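ABC transporter, solute-binding protein (Staphylococcus aureus, PDB 6LKH) binds glucose 6-phosphate outside the cell as a solute-binding protein and mediates signal transduction with a two-component system. Local coordinates at the interface of chains A and B. Numbering follows the deposited sequence. Chains: chain A/B, ABC transporter, solute-binding protein.

The interface of chains A and B. Residues chain A 240, 257-260; chain B 264, 269, 271-272.
The backbone of A:Lys257 to A:Ser260 is a loop that starts with helical backbone torsions at A:Lys257, turns at A:Asp258 and then runs extended through A:Val259 and A:Ser260. It meets the short 3-10 helix 270-272 of chain B and the loop before it. Both chains are copies of one bacterial extracellular solute-binding protein. The patch is part of a two-fold symmetric interface, which may not be the biological one.

B:Asn269 points its amide end at the backbone of the chain A loop. Its OD1 lies 3.3 Å from the backbone N of A:Ser260, but the backbone N-H is turned well away. Its ND2 is 3.2 Å from the carbonyl O of A:Lys257, but the amide hydrogens are not aimed at that oxygen, so no hydrogen bond forms. ND2 also packs near CA of A:Asp258.

The A:Lys257 side chain lies roughly perpendicular to that of B:Asn272. The A:Lys257 CG is anti to its carbonyl carbon (chi1 -57°). The aliphatic part of the chain runs along the carbonyl O of B:Lys271, with CB 3.7 Å from that O. OD1 of B:Asn272 faces the same CB at 3.8 Å. The other branch of this amide, ND2, sits 3.7 Å from CB of A:Asp258.

A:Arg240, at the start of helix 240-250, is stretched out, with CG anti to the backbone N (chi1 178°). Its guanidinium lies between two carboxylates. NH1 makes a loose salt bridge within chain A to OD2 of A:Asp258, 4.0 Å away. CB of A:Asp258 sits over one guanidinium face, toward the rim. NH2 reaches across to OD2 of B:Asp264 at 3.8 Å, with the two planes 52° apart. B:Asp264 is poorly ordered, so its carboxylate position and this long salt bridge are uncertain.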
ATOM      1  N   ARG A 240     -14.935   8.723   1.148  1.00 44.82           N
ATOM      2  CA  ARG A 240     -13.555   8.339   1.423  1.00 57.01           C
ATOM      3  C   ARG A 240     -13.280   6.905   0.993  1.00 69.99           C
ATOM      4  O   ARG A 240     -12.217   6.613   0.434  1.00 48.95           O
ATOM      5  CB  ARG A 240     -13.244   8.519   2.906  1.00 68.96           C
ATOM      6  CG  ARG A 240     -11.834   8.102   3.264  1.00 70.17           C
ATOM      7  CD  ARG A 240     -11.469   8.452   4.698  1.00 68.81           C
ATOM      8  NE  ARG A 240     -10.123   7.992   5.035  1.00 99.35           N
ATOM      9  CZ  ARG A 240      -9.520   8.222   6.196  1.00 96.12           C
ATOM     10  NH1 ARG A 240     -10.138   8.914   7.145  1.00110.13           N
ATOM     11  NH2 ARG A 240      -8.295   7.760   6.411  1.00 96.91           N
ATOM     12  N   LYS A 257      -8.430  15.156   1.095  1.00 52.38           N
ATOM     13  CA  LYS A 257      -7.263  15.309   1.960  1.00 72.90           C
ATOM     14  C   LYS A 257      -6.890  13.983   2.606  1.00 36.91           C
ATOM     15  O   LYS A 257      -5.715  13.602   2.647  1.00 67.22           O
ATOM     16  CB  LYS A 257      -7.541  16.341   3.055  1.00 81.10           C
ATOM     17  CG  LYS A 257      -7.957  17.723   2.603  1.00 53.83           C
ATOM     18  CD  LYS A 257      -8.656  18.439   3.758  1.00 61.77           C
ATOM     19  CE  LYS A 257      -8.097  19.832   4.011  1.00 89.23           C
ATOM     20  NZ  LYS A 257      -8.690  20.438   5.239  1.00 97.15           N
ATOM     21  N   ASP A 258      -7.886  13.269   3.131  1.00 46.97           N
ATOM     22  CA  ASP A 258      -7.679  12.142   4.032  1.00 72.56           C
ATOM     23  C   ASP A 258      -7.463  10.815   3.303  1.00 72.39           C
ATOM     24  O   ASP A 258      -7.618   9.751   3.915  1.00 45.79           O
ATOM     25  CB  ASP A 258      -8.867  12.027   4.993  1.00 80.06           C
ATOM     26  CG  ASP A 258     -10.202  11.921   4.270  1.00 76.37           C
ATOM     27  OD1 ASP A 258     -10.205  11.757   3.033  1.00 77.70           O
ATOM     28  OD2 ASP A 258     -11.251  12.012   4.941  1.00 69.22           O
ATOM     29  N   VAL A 259      -7.113  10.852   2.020  1.00 47.06           N
ATOM     30  CA  VAL A 259      -6.828   9.653   1.240  1.00 47.44           C
ATOM     31  C   VAL A 259      -5.407   9.764   0.709  1.00 30.12           C
ATOM     32  O   VAL A 259      -5.118  10.620  -0.136  1.00 53.39           O
ATOM     33  CB  VAL A 259      -7.828   9.471   0.090  1.00 63.81           C
ATOM     34  CG1 VAL A 259      -7.427   8.296  -0.790  1.00 50.50           C
ATOM     35  CG2 VAL A 259      -9.224   9.270   0.642  1.00 51.82           C
ATOM     36  N   SER A 260      -4.582   8.869   1.063  1.00 55.52           N
ATOM     37  CA  SER A 260      -3.236   8.985   0.683  1.00 59.97           C
ATOM     38  C   SER A 260      -2.987   8.505  -0.709  1.00 42.25           C
ATOM     39  O   SER A 260      -3.755   7.889  -1.286  1.00 55.74           O
ATOM     40  CB  SER A 260      -2.406   8.264   1.727  1.00 72.06           C
ATOM     41  OG  SER A 260      -1.227   7.800   1.205  1.00100.37           O
TER
ATOM     42  N   ASP B 264      -3.594   5.416   6.337  1.00126.59           N
ATOM     43  CA  ASP B 264      -4.388   5.467   7.550  1.00126.39           C
ATOM     44  C   ASP B 264      -4.050   4.639   8.755  1.00102.03           C
ATOM     45  O   ASP B 264      -2.903   4.563   9.123  1.00106.01           O
ATOM     46  CB  ASP B 264      -5.873   5.573   7.185  1.00145.34           C
ATOM     47  CG  ASP B 264      -6.431   4.271   6.684  1.00166.04           C
ATOM     48  OD1 ASP B 264      -5.655   3.473   6.153  1.00160.09           O
ATOM     49  OD2 ASP B 264      -7.647   4.051   6.813  1.00157.43           O
ATOM     50  N   ASN B 269      -2.609  11.454   7.139  1.00 32.59           N
ATOM     51  CA  ASN B 269      -1.747  12.043   6.165  1.00 40.70           C
ATOM     52  C   ASN B 269      -1.554  13.484   6.377  1.00 34.40           C
ATOM     53  O   ASN B 269      -2.363  14.122   6.873  1.00 31.80           O
ATOM     54  CB  ASN B 269      -2.122  11.817   4.706  1.00 79.16           C
ATOM     55  CG  ASN B 269      -3.455  11.227   4.507  1.00115.85           C
ATOM     56  OD1 ASN B 269      -3.570  10.197   3.911  1.00104.39           O
ATOM     57  ND2 ASN B 269      -4.454  11.844   4.998  1.00172.03           N
ATOM     58  N   LYS B 271      -1.834  16.139   4.669  1.00 53.93           N
ATOM     59  CA  LYS B 271      -2.731  17.127   4.199  1.00 50.79           C
ATOM     60  C   LYS B 271      -3.954  17.183   4.987  1.00 46.01           C
ATOM     61  O   LYS B 271      -4.719  18.038   4.780  1.00 52.48           O
ATOM     62  CB  LYS B 271      -3.103  16.899   2.795  1.00 70.28           C
ATOM     63  CG  LYS B 271      -1.983  17.017   1.850  1.00 77.57           C
ATOM     64  CD  LYS B 271      -1.798  18.424   1.413  1.00 93.76           C
ATOM     65  CE  LYS B 271      -0.982  18.516   0.158  1.00 92.95           C
ATOM     66  NZ  LYS B 271      -0.750  19.927  -0.214  1.00 79.09           N
ATOM     67  N   ASN B 272      -4.123  16.284   5.915  1.00 44.53           N
ATOM     68  CA  ASN B 272      -5.260  16.285   6.775  1.00 47.01           C
ATOM     69  C   ASN B 272      -4.948  16.582   8.186  1.00 36.59           C
ATOM     70  O   ASN B 272      -5.757  16.431   9.000  1.00 52.99           O
ATOM     71  CB  ASN B 272      -5.909  14.953   6.721  1.00 76.90           C
ATOM     72  CG  ASN B 272      -7.305  14.971   7.166  1.00 67.25           C
ATOM     73  OD1 ASN B 272      -8.015  15.834   6.841  1.00 70.37           O
ATOM     74  ND2 ASN B 272      -7.692  14.008   7.913  1.00 70.08           N
TER